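Local coordinates for macrodomain protein (Streptomyces coelicolor, PDB 5E3B) that probably removes ADP-ribose from ADP-ribosylated thymidine in DNA by hydrolysis, as a macrodomain enzyme of an antibiotic-producing soil bacterium, at residues D30-H44 against K54-Q66. Numbering follows the deposited sequence.
Sequences DATAPSVKGVKMIAH and KGFVLAVSRRWPQ. With EDO (1,2-ethanediol), chain D.
Phe56 and Thr32 meet where helix 56-63 of the macrodomain packs on strand 40-44 of the central mixed sheet and on the type I turn at residues 30-33. With CG anti to the backbone N (chi1 -172°), Phe56 reaches in from the first turn of the helix and sets CZ 3.6 Å from Thr32 CG2. Ala31 CB lies beside the same ring end, and Ile42 CG2 comes to the ring edge at 4.0 Å from Phe56 CZ. Toward the end of the strand segment, Phe56 CD2 lies 3.5 Å from His44 CB, the two rings set obliquely with their planes 57° apart. The imidazole edge meets Val57 CG1, while His44 NE2 is hydrogen-bonded to Asn101. Farther along 54-66, Trp64 CH2 packs 3.6 Å from Ile42 CD1; Trp64 NE1 bonds to Glu94.

At the edge of its guanidinium, Arg63 NE gives a nearly straight bond to Thr32 OG1 (2.9 Å), and Arg63 NH2 forms a salt bridge with Asp30 OD2, met from above the carboxylate plane. Ala33 CB lies over one guanidinium face. Behind this, in one of two conformers of Asp30, an Asx turn orients the carboxylate: Thr32 N donates to Asp30 OD1 at 3.0 Å, and a water links Asp30 OD2 to Ala59 O.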
loop_
_atom_site.group_PDB
_atom_site.type_symbol
_atom_site.label_atom_id
_atom_site.label_comp_id
_atom_site.label_asym_id
_atom_site.label_seq_id
_atom_site.Cartn_x
_atom_site.Cartn_y
_atom_site.Cartn_z
ATOM N N ASP A 30 -9.098 -2.033 11.149
ATOM C CA ASP A 30 -9.006 -0.992 10.061
ATOM C C ASP A 30 -7.493 -0.622 10.037
ATOM O O ASP A 30 -6.898 -0.095 10.967
ATOM C CB ASP A 30 -10.000 0.224 10.243
ATOM C CG ASP A 30 -9.788 1.402 9.265
ATOM O OD1 ASP A 30 -9.083 1.375 8.271
ATOM O OD2 ASP A 30 -10.402 2.460 9.497
ATOM N N ALA A 31 -6.900 -1.029 8.892
ATOM C CA ALA A 31 -5.477 -0.723 8.600
ATOM C C ALA A 31 -5.151 0.776 8.609
ATOM O O ALA A 31 -3.989 1.103 8.716
ATOM C CB ALA A 31 -5.061 -1.301 7.289
ATOM N N THR A 32 -6.140 1.646 8.500
ATOM C CA THR A 32 -5.899 3.100 8.610
ATOM C C THR A 32 -5.755 3.584 9.972
ATOM O O THR A 32 -5.455 4.764 10.186
ATOM C CB THR A 32 -6.969 3.913 7.822
ATOM O OG1 THR A 32 -8.230 3.884 8.510
ATOM C CG2 THR A 32 -7.064 3.433 6.413
ATOM N N ALA A 33 -5.900 2.720 10.976
ATOM C CA ALA A 33 -5.653 3.094 12.314
ATOM C C ALA A 33 -4.748 2.165 13.073
ATOM O O ALA A 33 -5.157 1.617 14.073
ATOM C CB ALA A 33 -6.984 3.243 13.038
ATOM N N PRO A 34 -3.510 1.998 12.639
ATOM C CA PRO A 34 -2.580 1.112 13.394
ATOM C C PRO A 34 -2.324 1.667 14.771
ATOM O O PRO A 34 -2.237 2.899 14.903
ATOM C CB PRO A 34 -1.281 1.136 12.557
ATOM C CG PRO A 34 -1.543 1.957 11.372
ATOM C CD PRO A 34 -2.842 2.666 11.514
ATOM N N SER A 35 -2.168 0.783 15.751
ATOM C CA SER A 35 -2.067 1.205 17.155
ATOM C C SER A 35 -0.727 0.826 17.737
ATOM O O SER A 35 -0.625 0.243 18.813
ATOM C CB SER A 35 -3.170 0.556 17.965
ATOM O OG SER A 35 -3.055 -0.852 17.849
ATOM N N VAL A 36 0.316 1.151 17.021
ATOM C CA VAL A 36 1.606 0.724 17.410
ATOM C C VAL A 36 2.423 1.998 17.556
ATOM O O VAL A 36 2.061 3.068 17.024
ATOM C CB VAL A 36 2.159 -0.300 16.397
ATOM C CG1 VAL A 36 2.476 0.373 15.055
ATOM C CG2 VAL A 36 3.394 -1.019 16.953
ATOM N N LYS A 37 3.508 1.895 18.296
ATOM C CA LYS A 37 4.401 3.005 18.479
ATOM C C LYS A 37 5.303 3.127 17.220
ATOM O O LYS A 37 5.560 2.150 16.542
ATOM C CB LYS A 37 5.233 2.818 19.794
ATOM C CG LYS A 37 6.728 2.531 19.632
ATOM N N GLY A 38 5.815 4.325 16.980
ATOM C CA GLY A 38 6.839 4.546 16.011
ATOM C C GLY A 38 6.139 4.928 14.705
ATOM O O GLY A 38 4.921 5.052 14.679
ATOM N N VAL A 39 6.924 5.147 13.693
ATOM C CA VAL A 39 6.411 5.612 12.398
ATOM C C VAL A 39 5.638 4.438 11.854
ATOM O O VAL A 39 6.106 3.285 11.921
ATOM C CB VAL A 39 7.546 6.020 11.451
ATOM C CG1 VAL A 39 6.996 6.415 10.107
ATOM C CG2 VAL A 39 8.347 7.183 12.085
ATOM N N LYS A 40 4.511 4.759 11.285
ATOM C CA LYS A 40 3.596 3.775 10.641
ATOM C C LYS A 40 3.431 4.121 9.170
ATOM O O LYS A 40 3.202 5.302 8.807
ATOM C CB LYS A 40 2.251 3.834 11.331
ATOM C CG LYS A 40 2.376 3.283 12.754
ATOM C CD LYS A 40 1.244 3.715 13.660
ATOM C CE LYS A 40 1.377 5.127 14.241
ATOM N NZ LYS A 40 2.308 5.326 15.390
ATOM N N MET A 41 3.424 3.063 8.324
ATOM C CA MET A 41 3.210 3.240 6.903
ATOM C C MET A 41 2.142 2.282 6.488
ATOM O O MET A 41 2.276 1.090 6.664
ATOM C CB MET A 41 4.458 3.021 6.093
ATOM C CG MET A 41 4.233 3.287 4.659
ATOM S SD MET A 41 5.690 2.973 3.683
ATOM C CE MET A 41 6.778 4.254 4.180
ATOM N N ILE A 42 1.084 2.858 5.907
ATOM C CA ILE A 42 -0.077 2.093 5.440
ATOM C C ILE A 42 0.041 1.944 3.936
ATOM O O ILE A 42 -0.029 2.934 3.232
ATOM C CB ILE A 42 -1.338 2.815 5.835
ATOM C CG1 ILE A 42 -1.390 3.035 7.360
ATOM C CG2 ILE A 42 -2.555 2.127 5.314
ATOM C CD1 ILE A 42 -2.269 4.169 7.682
ATOM N N ALA A 43 0.211 0.720 3.431
ATOM C CA ALA A 43 0.482 0.494 2.028
ATOM C C ALA A 43 -0.660 -0.248 1.420
ATOM O O ALA A 43 -1.182 -1.223 2.026
ATOM C CB ALA A 43 1.738 -0.371 1.866
ATOM N N HIS A 44 -1.087 0.201 0.237
ATOM C CA HIS A 44 -2.224 -0.404 -0.417
ATOM C C HIS A 44 -2.089 -0.303 -1.923
ATOM O O HIS A 44 -1.376 0.527 -2.472
ATOM C CB HIS A 44 -3.517 0.212 0.141
ATOM C CG HIS A 44 -3.698 1.650 -0.288
ATOM N ND1 HIS A 44 -4.731 2.077 -1.093
ATOM C CD2 HIS A 44 -2.928 2.743 -0.068
ATOM C CE1 HIS A 44 -4.598 3.352 -1.370
ATOM N NE2 HIS A 44 -3.507 3.786 -0.784
ATOM N N LYS A 54 -13.740 2.632 -4.917
ATOM C CA LYS A 54 -14.322 1.463 -4.304
ATOM C C LYS A 54 -13.229 0.761 -3.481
ATOM O O LYS A 54 -12.109 0.587 -3.972
ATOM C CB LYS A 54 -14.859 0.539 -5.409
ATOM C CG LYS A 54 -15.700 -0.642 -4.852
ATOM C CD LYS A 54 -16.479 -1.393 -5.936
ATOM N N GLY A 55 -13.638 0.286 -2.344
ATOM C CA GLY A 55 -12.789 -0.538 -1.531
ATOM C C GLY A 55 -11.923 0.221 -0.606
ATOM O O GLY A 55 -12.363 1.211 0.008
ATOM N N PHE A 56 -10.708 -0.251 -0.359
ATOM C CA PHE A 56 -9.891 0.317 0.700
ATOM C C PHE A 56 -9.629 1.844 0.495
ATOM O O PHE A 56 -9.503 2.559 1.487
ATOM C CB PHE A 56 -8.540 -0.377 0.782
ATOM C CG PHE A 56 -7.736 0.036 1.951
ATOM C CD1 PHE A 56 -8.089 -0.314 3.255
ATOM C CD2 PHE A 56 -6.565 0.730 1.774
ATOM C CE1 PHE A 56 -7.315 0.032 4.323
ATOM C CE2 PHE A 56 -5.832 1.148 2.837
ATOM C CZ PHE A 56 -6.147 0.773 4.135
ATOM N N VAL A 57 -9.568 2.276 -0.781
ATOM C CA VAL A 57 -9.333 3.707 -1.064
ATOM C C VAL A 57 -10.427 4.532 -0.391
ATOM O O VAL A 57 -10.095 5.621 0.131
ATOM C CB VAL A 57 -9.296 4.015 -2.547
ATOM C CG1 VAL A 57 -7.990 3.611 -3.210
ATOM C CG2 VAL A 57 -10.481 3.442 -3.317
ATOM N N LEU A 58 -11.631 3.956 -0.215
ATOM C CA LEU A 58 -12.673 4.717 0.496
ATOM C C LEU A 58 -12.469 4.795 1.980
ATOM O O LEU A 58 -12.767 5.853 2.634
ATOM C CB LEU A 58 -14.058 4.216 0.146
ATOM C CG LEU A 58 -14.478 4.427 -1.295
ATOM C CD1 LEU A 58 -15.874 3.929 -1.441
ATOM C CD2 LEU A 58 -14.317 5.826 -1.866
ATOM N N ALA A 59 -11.851 3.744 2.554
ATOM C CA ALA A 59 -11.494 3.726 3.938
ATOM C C ALA A 59 -10.402 4.788 4.227
ATOM O O ALA A 59 -10.438 5.519 5.185
ATOM C CB ALA A 59 -10.973 2.382 4.426
ATOM N N VAL A 60 -9.457 4.891 3.280
ATOM C CA VAL A 60 -8.420 5.938 3.408
ATOM C C VAL A 60 -9.052 7.359 3.387
ATOM O O VAL A 60 -8.733 8.144 4.279
ATOM C CB VAL A 60 -7.342 5.755 2.297
ATOM C CG1 VAL A 60 -6.343 6.882 2.285
ATOM C CG2 VAL A 60 -6.674 4.427 2.496
ATOM N N SER A 61 -9.922 7.575 2.428
ATOM C CA SER A 61 -10.568 8.936 2.310
ATOM C C SER A 61 -11.525 9.222 3.464
ATOM O O SER A 61 -11.723 10.394 3.822
ATOM C CB SER A 61 -11.157 9.126 0.954
ATOM O OG SER A 61 -10.194 9.174 -0.063
ATOM N N ARG A 62 -12.061 8.173 4.078
ATOM C CA ARG A 62 -12.782 8.378 5.346
ATOM C C ARG A 62 -11.983 8.865 6.453
ATOM O O ARG A 62 -12.604 9.472 7.378
ATOM C CB ARG A 62 -13.606 7.195 5.758
ATOM C CG ARG A 62 -14.833 7.028 4.873
ATOM C CD ARG A 62 -15.733 5.924 5.406
ATOM N NE ARG A 62 -15.227 4.550 5.171
ATOM C CZ ARG A 62 -15.437 3.823 4.054
ATOM N NH1 ARG A 62 -16.136 4.293 3.012
ATOM N NH2 ARG A 62 -14.940 2.616 3.966
ATOM N N ARG A 63 -10.658 8.749 6.415
ATOM C CA ARG A 63 -9.844 9.265 7.472
ATOM C C ARG A 63 -9.015 10.532 7.159
ATOM O O ARG A 63 -8.817 11.405 8.035
ATOM C CB ARG A 63 -8.863 8.209 7.945
ATOM C CG ARG A 63 -8.316 8.402 9.306
ATOM C CD ARG A 63 -7.615 7.175 9.877
ATOM N NE ARG A 63 -8.522 6.108 10.303
ATOM C CZ ARG A 63 -9.271 6.045 11.383
ATOM N NH1 ARG A 63 -9.359 7.032 12.258
ATOM N NH2 ARG A 63 -10.049 4.971 11.510
ATOM N N TRP A 64 -8.562 10.620 5.908
ATOM C CA TRP A 64 -7.664 11.746 5.496
ATOM C C TRP A 64 -7.943 12.042 4.084
ATOM O O TRP A 64 -8.120 11.146 3.250
ATOM C CB TRP A 64 -6.213 11.400 5.570
ATOM C CG TRP A 64 -5.681 10.826 6.866
ATOM C CD1 TRP A 64 -5.451 11.474 8.072
ATOM C CD2 TRP A 64 -5.308 9.471 7.074
ATOM N NE1 TRP A 64 -4.957 10.596 8.982
ATOM C CE2 TRP A 64 -4.833 9.366 8.387
ATOM C CE3 TRP A 64 -5.292 8.326 6.248
ATOM C CZ2 TRP A 64 -4.358 8.162 8.931
ATOM C CZ3 TRP A 64 -4.840 7.115 6.812
ATOM C CH2 TRP A 64 -4.373 7.055 8.081
ATOM N N PRO A 65 -7.898 13.351 3.694
ATOM C CA PRO A 65 -8.120 13.753 2.321
ATOM C C PRO A 65 -6.823 13.696 1.407
ATOM O O PRO A 65 -6.924 13.593 0.175
ATOM C CB PRO A 65 -8.574 15.241 2.542
ATOM C CG PRO A 65 -7.817 15.650 3.729
ATOM C CD PRO A 65 -7.857 14.511 4.638
ATOM N N GLN A 66 -5.681 13.754 2.049
ATOM C CA GLN A 66 -4.399 13.916 1.327
ATOM C C GLN A 66 -4.078 12.773 0.347
ATOM O O GLN A 66 -3.616 13.022 -0.768
ATOM C CB GLN A 66 -3.204 14.224 2.166
ATOM C CG GLN A 66 -3.283 15.554 2.893
ATOM C CD GLN A 66 -3.998 15.408 4.249
ATOM O OE1 GLN A 66 -4.535 14.375 4.588
ATOM N NE2 GLN A 66 -4.077 16.540 4.994
HETATM C C1 EDO D . -11.304 2.006 -8.054
HETATM O O1 EDO D . -11.241 2.427 -6.704
HETATM C C2 EDO D . -12.735 2.029 -8.565
HETATM O O2 EDO D . -13.294 3.344 -8.621
HETATM O O HOH W 1 -11.178 4.687 7.786
#